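Halogenase (Chondromyces crocatus, PDB 3E1T) acts as an FAD-dependent halogenase and probably adds chlorine during chondrochloren biosynthesis. Local coordinates at residues Y106-R110 / A111-D115; E37-A40 / F41-Q45. All coordinates share one frame; numbering follows the deposited sequence.

Interaction 2 comes first along the chain. It folds the loop 37-45 back on itself through side-chain packing, between strand 33-36 and helix 52-61. Interaction 1 follows at 106-115, where the loop after strand 105-106 winds into helix 110-123. Both contacts are local. They lie in series, so they neither nest nor cross. In space they meet: the centres of interaction 1 and interaction 2 are about 12 Å apart. A salt bridge from Arg-43 NH1 to Asp-114 OD2, 2.7 Å, joins them, and Arg-110 CB packs on Gln-45 O. Together they tie the loop after strand 33-36 to the start of helix 110-123, and both touch FAD.

Interaction 1 (Y106-R110 / A111-D115); sequences YQVER and ARFDD. With FAD (flavin-adenine dinucleotide), chain C.
Arg-110 and Asp-114 pair i to i+4 along the first turn of helix 110-123, at the wall of the FAD pocket. NH1 of Arg-110 forms a salt bridge to OD2 of Asp-114 at 2.8 Å. OD1 of Asp-114 lies over one face of the guanidinium, and the two planes are 57° apart. In Arg-110, CG lies anti to the backbone N (chi1 -152°) and the bend at chi2 (67°) turns the chain so that CG and CD pass beside Asp-114 OD1. NH1 also makes a weak hydrogen bond, in the guanidinium plane, to FAD O1A at 3.5 Å. NH2 is placed very close to the ribityl O4', so the length of that bond is doubtful. Asp-114 is shared with Arg-43, so a negative charge lies between two arginines and would probably be stabilised by them.

The backbone here is tight. Phe-113 N donates to Glu-109 O at 2.9 Å, and Asp-114 N to Arg-110 O at 2.7 Å. Glu-109 takes the N-cap position. Val-108 CG2 packs on Phe-113 CB at 3.7 Å.

The other side is looser and partly exposed. Glu-109 OE1 and Arg-112 NH1 form only a long salt bridge, 3.9 Å, while Arg-112 NH2 hydrogen-bonds to Ala-71 O.

Phe-113 reaches Met-68 of helix 65-69, while Arg-110 and Asp-114 rest on Pro-17 of helix 17-27. The start of helix 110-123 thus touches both helices and the FAD.

Interaction 2 (E37-A40 / F41-Q45); sequences EREA and FPRHQ. With FAD (flavin-adenine dinucleotide), chain C.
Glu-37 has CG anti to its backbone nitrogen (chi1 161°) and then bends at chi2 (67°), which brings its carboxylate beside the Phe-41 ring and against the two ribose hydroxyls of FAD. Glu-37 directly follows strand 33-36, in a Rossmann-type fold. An acidic residue at the end of the second strand that holds the adenosine ribose is a textbook feature of such folds.

Both carboxylate oxygens work. FAD O3B donates to Glu-37 OE1 at 2.7 Å, and FAD O2B donates to Glu-37 OE2 at 2.6 Å. OE2 also accepts a hydrogen bond from the backbone N of Glu-39, 3.0 Å, on its anti side and somewhat out of the carboxylate plane, while OE1 accepts one from Gly-15 N. These bonds fix the rotation of the carboxylate. With an alanine here, the ribose hydroxyls and the amides of Glu-39 and Gly-15 would probably lose this acceptor, and a gap would be likely to open beside the Phe-41 ring.

Phe-41 CE1 touches Glu-37 CD at 3.5 Å, with carboxylate and ring planes 45° apart. A cis peptide before Pro-42 turns the chain, and Arg-43 comes back to the same ribose. Its NE, at 3.1 Å, and its NH2, at 3.0 Å, both donate to FAD O3B, which lies at the edge of the guanidinium in its plane. Arg-43 NH1 turns to Asp-114. Across the loop Glu-39 OE1 lies 3.8 Å from Arg-43 CD. Farther along, Gln-45 NE2 makes a weak hydrogen bond to the phosphate oxygen O2A.

Phe-41 CZ sits 3.6 Å above the plane of the Arg-43 guanidinium, offset toward its rim.

Interaction 1 (Y106-R110 / A111-D115)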
loop_
_atom_site.group_PDB
_atom_site.type_symbol
_atom_site.label_atom_id
_atom_site.label_comp_id
_atom_site.label_asym_id
_atom_site.label_seq_id
_atom_site.Cartn_x
_atom_site.Cartn_y
_atom_site.Cartn_z
ATOM N N TYR A 106 -4.590 -11.376 -7.913
ATOM C CA TYR A 106 -6.027 -11.416 -7.702
ATOM C C TYR A 106 -6.595 -10.053 -7.353
ATOM O O TYR A 106 -5.863 -9.164 -6.904
ATOM C CB TYR A 106 -6.372 -12.412 -6.597
ATOM C CG TYR A 106 -6.009 -13.863 -6.878
ATOM C CD1 TYR A 106 -6.698 -14.612 -7.846
ATOM C CD2 TYR A 106 -5.005 -14.500 -6.147
ATOM C CE1 TYR A 106 -6.376 -15.960 -8.087
ATOM C CE2 TYR A 106 -4.676 -15.838 -6.374
ATOM C CZ TYR A 106 -5.363 -16.561 -7.346
ATOM O OH TYR A 106 -5.034 -17.884 -7.565
ATOM N N GLN A 107 -7.900 -9.900 -7.575
ATOM C CA GLN A 107 -8.672 -8.778 -7.074
ATOM C C GLN A 107 -9.482 -9.317 -5.904
ATOM O O GLN A 107 -10.356 -10.172 -6.090
ATOM C CB GLN A 107 -9.635 -8.238 -8.139
ATOM C CG GLN A 107 -9.041 -7.996 -9.516
ATOM C CD GLN A 107 -8.221 -6.719 -9.605
ATOM O OE1 GLN A 107 -7.677 -6.242 -8.606
ATOM N NE2 GLN A 107 -8.115 -6.163 -10.818
ATOM N N VAL A 108 -9.186 -8.839 -4.699
ATOM C CA VAL A 108 -9.720 -9.486 -3.506
ATOM C C VAL A 108 -10.668 -8.625 -2.704
ATOM O O VAL A 108 -10.463 -7.418 -2.553
ATOM C CB VAL A 108 -8.594 -10.012 -2.579
ATOM C CG1 VAL A 108 -7.599 -10.854 -3.366
ATOM C CG2 VAL A 108 -7.871 -8.863 -1.843
ATOM N N GLU A 109 -11.715 -9.262 -2.191
ATOM C CA GLU A 109 -12.512 -8.682 -1.133
ATOM C C GLU A 109 -11.638 -8.767 0.107
ATOM O O GLU A 109 -11.258 -9.852 0.543
ATOM C CB GLU A 109 -13.810 -9.460 -0.946
ATOM C CG GLU A 109 -14.899 -9.050 -1.921
ATOM C CD GLU A 109 -16.035 -10.045 -1.985
ATOM O OE1 GLU A 109 -15.924 -11.017 -2.769
ATOM O OE2 GLU A 109 -17.036 -9.839 -1.258
ATOM N N ARG A 110 -11.278 -7.610 0.647
ATOM C CA ARG A 110 -10.317 -7.565 1.742
ATOM C C ARG A 110 -10.835 -8.249 3.006
ATOM O O ARG A 110 -10.074 -8.911 3.711
ATOM C CB ARG A 110 -9.928 -6.128 2.037
ATOM C CG ARG A 110 -8.571 -6.005 2.608
ATOM C CD ARG A 110 -7.502 -6.384 1.601
ATOM N NE ARG A 110 -6.233 -5.732 1.909
ATOM C CZ ARG A 110 -5.946 -5.073 3.031
ATOM N NH1 ARG A 110 -6.808 -4.975 4.030
ATOM N NH2 ARG A 110 -4.753 -4.530 3.165
ATOM N N ALA A 111 -12.130 -8.086 3.274
ATOM C CA ALA A 111 -12.801 -8.794 4.365
ATOM C C ALA A 111 -12.446 -10.279 4.350
ATOM O O ALA A 111 -11.941 -10.805 5.351
ATOM C CB ALA A 111 -14.322 -8.589 4.287
ATOM N N ARG A 112 -12.676 -10.926 3.200
ATOM C CA ARG A 112 -12.422 -12.361 3.015
ATOM C C ARG A 112 -10.944 -12.679 2.961
ATOM O O ARG A 112 -10.512 -13.733 3.423
ATOM C CB ARG A 112 -13.014 -12.871 1.698
ATOM C CG ARG A 112 -14.439 -12.470 1.376
ATOM C CD ARG A 112 -14.803 -13.036 -0.001
ATOM N NE ARG A 112 -14.458 -14.455 -0.099
ATOM C CZ ARG A 112 -14.124 -15.090 -1.223
ATOM N NH1 ARG A 112 -14.073 -14.448 -2.387
ATOM N NH2 ARG A 112 -13.838 -16.385 -1.181
ATOM N N PHE A 113 -10.178 -11.786 2.346
ATOM C CA PHE A 113 -8.752 -12.008 2.162
ATOM C C PHE A 113 -7.988 -11.904 3.483
ATOM O O PHE A 113 -7.168 -12.771 3.794
ATOM C CB PHE A 113 -8.196 -11.031 1.123
ATOM C CG PHE A 113 -6.738 -11.207 0.849
ATOM C CD1 PHE A 113 -6.282 -12.295 0.120
ATOM C CD2 PHE A 113 -5.809 -10.274 1.315
ATOM C CE1 PHE A 113 -4.926 -12.465 -0.136
ATOM C CE2 PHE A 113 -4.454 -10.429 1.060
ATOM C CZ PHE A 113 -4.010 -11.536 0.332
ATOM N N ASP A 114 -8.251 -10.847 4.248
ATOM C CA ASP A 114 -7.610 -10.666 5.554
ATOM C C ASP A 114 -8.013 -11.811 6.490
ATOM O O ASP A 114 -7.160 -12.395 7.145
ATOM C CB ASP A 114 -7.987 -9.322 6.183
ATOM C CG ASP A 114 -7.420 -8.123 5.419
ATOM O OD1 ASP A 114 -6.753 -8.320 4.391
ATOM O OD2 ASP A 114 -7.650 -6.973 5.853
ATOM N N ASP A 115 -9.314 -12.119 6.531
ATOM C CA ASP A 115 -9.849 -13.229 7.348
ATOM C C ASP A 115 -9.142 -14.531 6.991
ATOM O O ASP A 115 -8.623 -15.228 7.861
ATOM C CB ASP A 115 -11.363 -13.368 7.165
ATOM C CG ASP A 115 -11.990 -14.353 8.149
ATOM O OD1 ASP A 115 -11.672 -14.294 9.362
ATOM O OD2 ASP A 115 -12.812 -15.182 7.708
HETATM P PA FAD C . -4.443 -2.566 7.642
HETATM O O1A FAD C . -4.933 -3.359 6.459
HETATM O O2A FAD C . -5.042 -1.210 7.786
HETATM O O5B FAD C . -4.786 -3.424 8.966
HETATM C C5B FAD C . -4.399 -2.980 10.257
HETATM C C4B FAD C . -5.245 -3.694 11.315
HETATM O O4B FAD C . -4.967 -3.193 12.607
HETATM C C3B FAD C . -6.733 -3.470 11.074
HETATM O O3B FAD C . -7.353 -4.734 10.994
HETATM C C2B FAD C . -7.226 -2.720 12.295
HETATM O O2B FAD C . -8.477 -3.207 12.691
HETATM C C1B FAD C . -6.163 -3.038 13.330
HETATM N N9A FAD C . -5.954 -2.009 14.364
HETATM C C8A FAD C . -5.982 -0.642 14.246
HETATM N N7A FAD C . -5.707 -0.114 15.461
HETATM C C5A FAD C . -5.490 -1.117 16.346
HETATM C C6A FAD C . -5.185 -1.153 17.715
HETATM N N6A FAD C . -5.172 -0.040 18.460
HETATM N N1A FAD C . -5.025 -2.373 18.329
HETATM C C2A FAD C . -5.192 -3.545 17.638
HETATM N N3A FAD C . -5.505 -3.496 16.296
HETATM C C4A FAD C . -5.644 -2.310 15.662
HETATM N N1 FAD C . -3.324 -1.519 -1.606
HETATM C C2 FAD C . -3.259 -2.518 -2.537
HETATM O O2 FAD C . -2.437 -3.416 -2.365
HETATM N N3 FAD C . -4.095 -2.480 -3.639
HETATM C C4 FAD C . -5.012 -1.446 -3.802
HETATM O O4 FAD C . -5.774 -1.421 -4.771
HETATM C C4X FAD C . -5.066 -0.426 -2.861
HETATM N N5 FAD C . -5.962 0.619 -2.987
HETATM C C5X FAD C . -6.001 1.615 -2.031
HETATM C C6 FAD C . -6.897 2.682 -2.153
HETATM C C7 FAD C . -6.926 3.690 -1.176
HETATM C C7M FAD C . -7.731 4.933 -1.435
HETATM C C8 FAD C . -6.058 3.636 -0.079
HETATM C C8M FAD C . -5.913 4.795 0.881
HETATM C C9 FAD C . -5.178 2.565 0.040
HETATM C C9A FAD C . -5.140 1.556 -0.928
HETATM N N10 FAD C . -4.258 0.501 -0.780
HETATM C C10 FAD C . -4.212 -0.482 -1.746
HETATM C "C1'" FAD C . -3.403 0.372 0.469
HETATM C "C2'" FAD C . -3.903 -0.678 1.468
HETATM O "O2'" FAD C . -5.154 -0.246 1.963
HETATM C "C3'" FAD C . -2.925 -0.828 2.644
HETATM O "O3'" FAD C . -1.592 -0.662 2.214
HETATM C "C4'" FAD C . -2.967 -2.184 3.349
HETATM O "O4'" FAD C . -4.252 -2.393 3.890
HETATM C "C5'" FAD C . -1.933 -2.199 4.475
HETATM O "O5'" FAD C . -2.177 -3.287 5.324
HETATM P P FAD C . -1.761 -3.244 6.875
HETATM O O1P FAD C . -1.656 -4.665 7.388
HETATM O O2P FAD C . -0.456 -2.536 7.052
HETATM O O3P FAD C . -2.867 -2.355 7.586
#

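Interaction 2 (E37-A40 / F41-Q45)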
loop_
_atom_site.group_PDB
_atom_site.type_symbol
_atom_site.label_atom_id
_atom_site.label_comp_id
_atom_site.label_asym_id
_atom_site.label_seq_id
_atom_site.Cartn_x
_atom_site.Cartn_y
_atom_site.Cartn_z
ATOM N N GLU A 37 -5.976 -7.905 17.540
ATOM C CA GLU A 37 -6.729 -7.212 16.496
ATOM C C GLU A 37 -7.999 -6.576 17.065
ATOM O O GLU A 37 -8.796 -7.239 17.733
ATOM C CB GLU A 37 -7.042 -8.177 15.338
ATOM C CG GLU A 37 -8.175 -7.744 14.412
ATOM C CD GLU A 37 -7.846 -6.497 13.610
ATOM O OE1 GLU A 37 -6.739 -6.409 13.024
ATOM O OE2 GLU A 37 -8.710 -5.617 13.562
ATOM N N ARG A 38 -8.167 -5.287 16.797
ATOM C CA ARG A 38 -9.230 -4.472 17.383
ATOM C C ARG A 38 -10.635 -4.931 16.963
ATOM O O ARG A 38 -11.573 -4.911 17.767
ATOM C CB ARG A 38 -8.977 -2.996 17.023
ATOM C CG ARG A 38 -10.060 -1.998 17.393
ATOM C CD ARG A 38 -9.734 -0.611 16.816
ATOM N NE ARG A 38 -9.398 -0.697 15.393
ATOM C CZ ARG A 38 -10.243 -0.466 14.386
ATOM N NH1 ARG A 38 -11.506 -0.106 14.618
ATOM N NH2 ARG A 38 -9.826 -0.600 13.133
ATOM N N GLU A 39 -10.756 -5.357 15.707
ATOM C CA GLU A 39 -12.036 -5.730 15.108
ATOM C C GLU A 39 -12.280 -7.231 15.240
ATOM O O GLU A 39 -11.364 -7.999 15.548
ATOM C CB GLU A 39 -12.059 -5.343 13.617
ATOM C CG GLU A 39 -12.115 -3.829 13.322
ATOM C CD GLU A 39 -13.407 -3.382 12.613
ATOM O OE1 GLU A 39 -13.307 -2.684 11.572
ATOM O OE2 GLU A 39 -14.522 -3.726 13.085
ATOM N N ALA A 40 -13.527 -7.630 15.008
ATOM C CA ALA A 40 -13.880 -9.034 14.822
ATOM C C ALA A 40 -13.929 -9.304 13.321
ATOM O O ALA A 40 -14.618 -8.600 12.577
ATOM C CB ALA A 40 -15.237 -9.349 15.485
ATOM N N PHE A 41 -13.173 -10.301 12.879
ATOM C CA PHE A 41 -13.133 -10.664 11.472
ATOM C C PHE A 41 -14.353 -11.501 11.093
ATOM O O PHE A 41 -14.925 -12.183 11.953
ATOM C CB PHE A 41 -11.825 -11.386 11.139
ATOM C CG PHE A 41 -10.664 -10.457 10.893
ATOM C CD1 PHE A 41 -10.647 -9.170 11.425
ATOM C CD2 PHE A 41 -9.573 -10.875 10.148
ATOM C CE1 PHE A 41 -9.564 -8.313 11.202
ATOM C CE2 PHE A 41 -8.494 -10.026 9.920
ATOM C CZ PHE A 41 -8.492 -8.746 10.449
ATOM N N PRO A 42 -14.778 -11.432 9.813
ATOM C CA PRO A 42 -14.213 -10.600 8.743
ATOM C C PRO A 42 -14.690 -9.148 8.818
ATOM O O PRO A 42 -15.797 -8.885 9.304
ATOM C CB PRO A 42 -14.735 -11.273 7.474
ATOM C CG PRO A 42 -16.038 -11.871 7.873
ATOM C CD PRO A 42 -15.908 -12.255 9.331
ATOM N N ARG A 43 -13.850 -8.219 8.347
ATOM C CA ARG A 43 -14.188 -6.785 8.351
ATOM C C ARG A 43 -13.730 -6.076 7.070
ATOM O O ARG A 43 -12.704 -6.438 6.489
ATOM C CB ARG A 43 -13.592 -6.096 9.593
ATOM C CG ARG A 43 -12.058 -6.182 9.730
ATOM C CD ARG A 43 -11.326 -4.925 9.194
ATOM N NE ARG A 43 -9.869 -5.103 9.190
ATOM C CZ ARG A 43 -9.192 -5.687 8.206
ATOM N NH1 ARG A 43 -9.836 -6.158 7.135
ATOM N NH2 ARG A 43 -7.870 -5.812 8.292
ATOM N N HIS A 44 -14.492 -5.076 6.639
ATOM C CA HIS A 44 -14.164 -4.320 5.431
ATOM C C HIS A 44 -12.907 -3.484 5.595
ATOM O O HIS A 44 -12.717 -2.822 6.613
ATOM C CB HIS A 44 -15.303 -3.386 5.019
ATOM C CG HIS A 44 -14.956 -2.496 3.861
ATOM N ND1 HIS A 44 -14.450 -1.224 4.021
ATOM C CD2 HIS A 44 -15.022 -2.706 2.524
ATOM C CE1 HIS A 44 -14.229 -0.684 2.837
ATOM N NE2 HIS A 44 -14.568 -1.565 1.911
ATOM N N GLN A 45 -12.072 -3.513 4.568
ATOM C CA GLN A 45 -10.945 -2.604 4.438
ATOM C C GLN A 45 -10.706 -2.348 2.933
ATOM O O GLN A 45 -10.935 -3.233 2.101
ATOM C CB GLN A 45 -9.716 -3.196 5.165
ATOM C CG GLN A 45 -8.364 -2.472 5.033
ATOM C CD GLN A 45 -8.354 -0.991 5.403
ATOM O OE1 GLN A 45 -9.314 -0.260 5.198
ATOM N NE2 GLN A 45 -7.223 -0.539 5.912
HETATM P PA FAD C . -4.443 -2.566 7.642
HETATM O O1A FAD C . -4.933 -3.359 6.459
HETATM O O2A FAD C . -5.042 -1.210 7.786
HETATM O O5B FAD C . -4.786 -3.424 8.966
HETATM C C5B FAD C . -4.399 -2.980 10.257
HETATM C C4B FAD C . -5.245 -3.694 11.315
HETATM O O4B FAD C . -4.967 -3.193 12.607
HETATM C C3B FAD C . -6.733 -3.470 11.074
HETATM O O3B FAD C . -7.353 -4.734 10.994
HETATM C C2B FAD C . -7.226 -2.720 12.295
HETATM O O2B FAD C . -8.477 -3.207 12.691
HETATM C C1B FAD C . -6.163 -3.038 13.330
HETATM N N9A FAD C . -5.954 -2.009 14.364
HETATM C C8A FAD C . -5.982 -0.642 14.246
HETATM N N7A FAD C . -5.707 -0.114 15.461
HETATM C C5A FAD C . -5.490 -1.117 16.346
HETATM C C6A FAD C . -5.185 -1.153 17.715
HETATM N N6A FAD C . -5.172 -0.040 18.460
HETATM N N1A FAD C . -5.025 -2.373 18.329
HETATM C C2A FAD C . -5.192 -3.545 17.638
HETATM N N3A FAD C . -5.505 -3.496 16.296
HETATM C C4A FAD C . -5.644 -2.310 15.662
HETATM N N1 FAD C . -3.324 -1.519 -1.606
HETATM C C2 FAD C . -3.259 -2.518 -2.537
HETATM O O2 FAD C . -2.437 -3.416 -2.365
HETATM N N3 FAD C . -4.095 -2.480 -3.639
HETATM C C4 FAD C . -5.012 -1.446 -3.802
HETATM O O4 FAD C . -5.774 -1.421 -4.771
HETATM C C4X FAD C . -5.066 -0.426 -2.861
HETATM N N5 FAD C . -5.962 0.619 -2.987
HETATM C C5X FAD C . -6.001 1.615 -2.031
HETATM C C6 FAD C . -6.897 2.682 -2.153
HETATM C C7 FAD C . -6.926 3.690 -1.176
HETATM C C7M FAD C . -7.731 4.933 -1.435
HETATM C C8 FAD C . -6.058 3.636 -0.079
HETATM C C8M FAD C . -5.913 4.795 0.881
HETATM C C9 FAD C . -5.178 2.565 0.040
HETATM C C9A FAD C . -5.140 1.556 -0.928
HETATM N N10 FAD C . -4.258 0.501 -0.780
HETATM C C10 FAD C . -4.212 -0.482 -1.746
HETATM C "C1'" FAD C . -3.403 0.372 0.469
HETATM C "C2'" FAD C . -3.903 -0.678 1.468
HETATM O "O2'" FAD C . -5.154 -0.246 1.963
HETATM C "C3'" FAD C . -2.925 -0.828 2.644
HETATM O "O3'" FAD C . -1.592 -0.662 2.214
HETATM C "C4'" FAD C . -2.967 -2.184 3.349
HETATM O "O4'" FAD C . -4.252 -2.393 3.890
HETATM C "C5'" FAD C . -1.933 -2.199 4.475
HETATM O "O5'" FAD C . -2.177 -3.287 5.324
HETATM P P FAD C . -1.761 -3.244 6.875
HETATM O O1P FAD C . -1.656 -4.665 7.388
HETATM O O2P FAD C . -0.456 -2.536 7.052
HETATM O O3P FAD C . -2.867 -2.355 7.586
#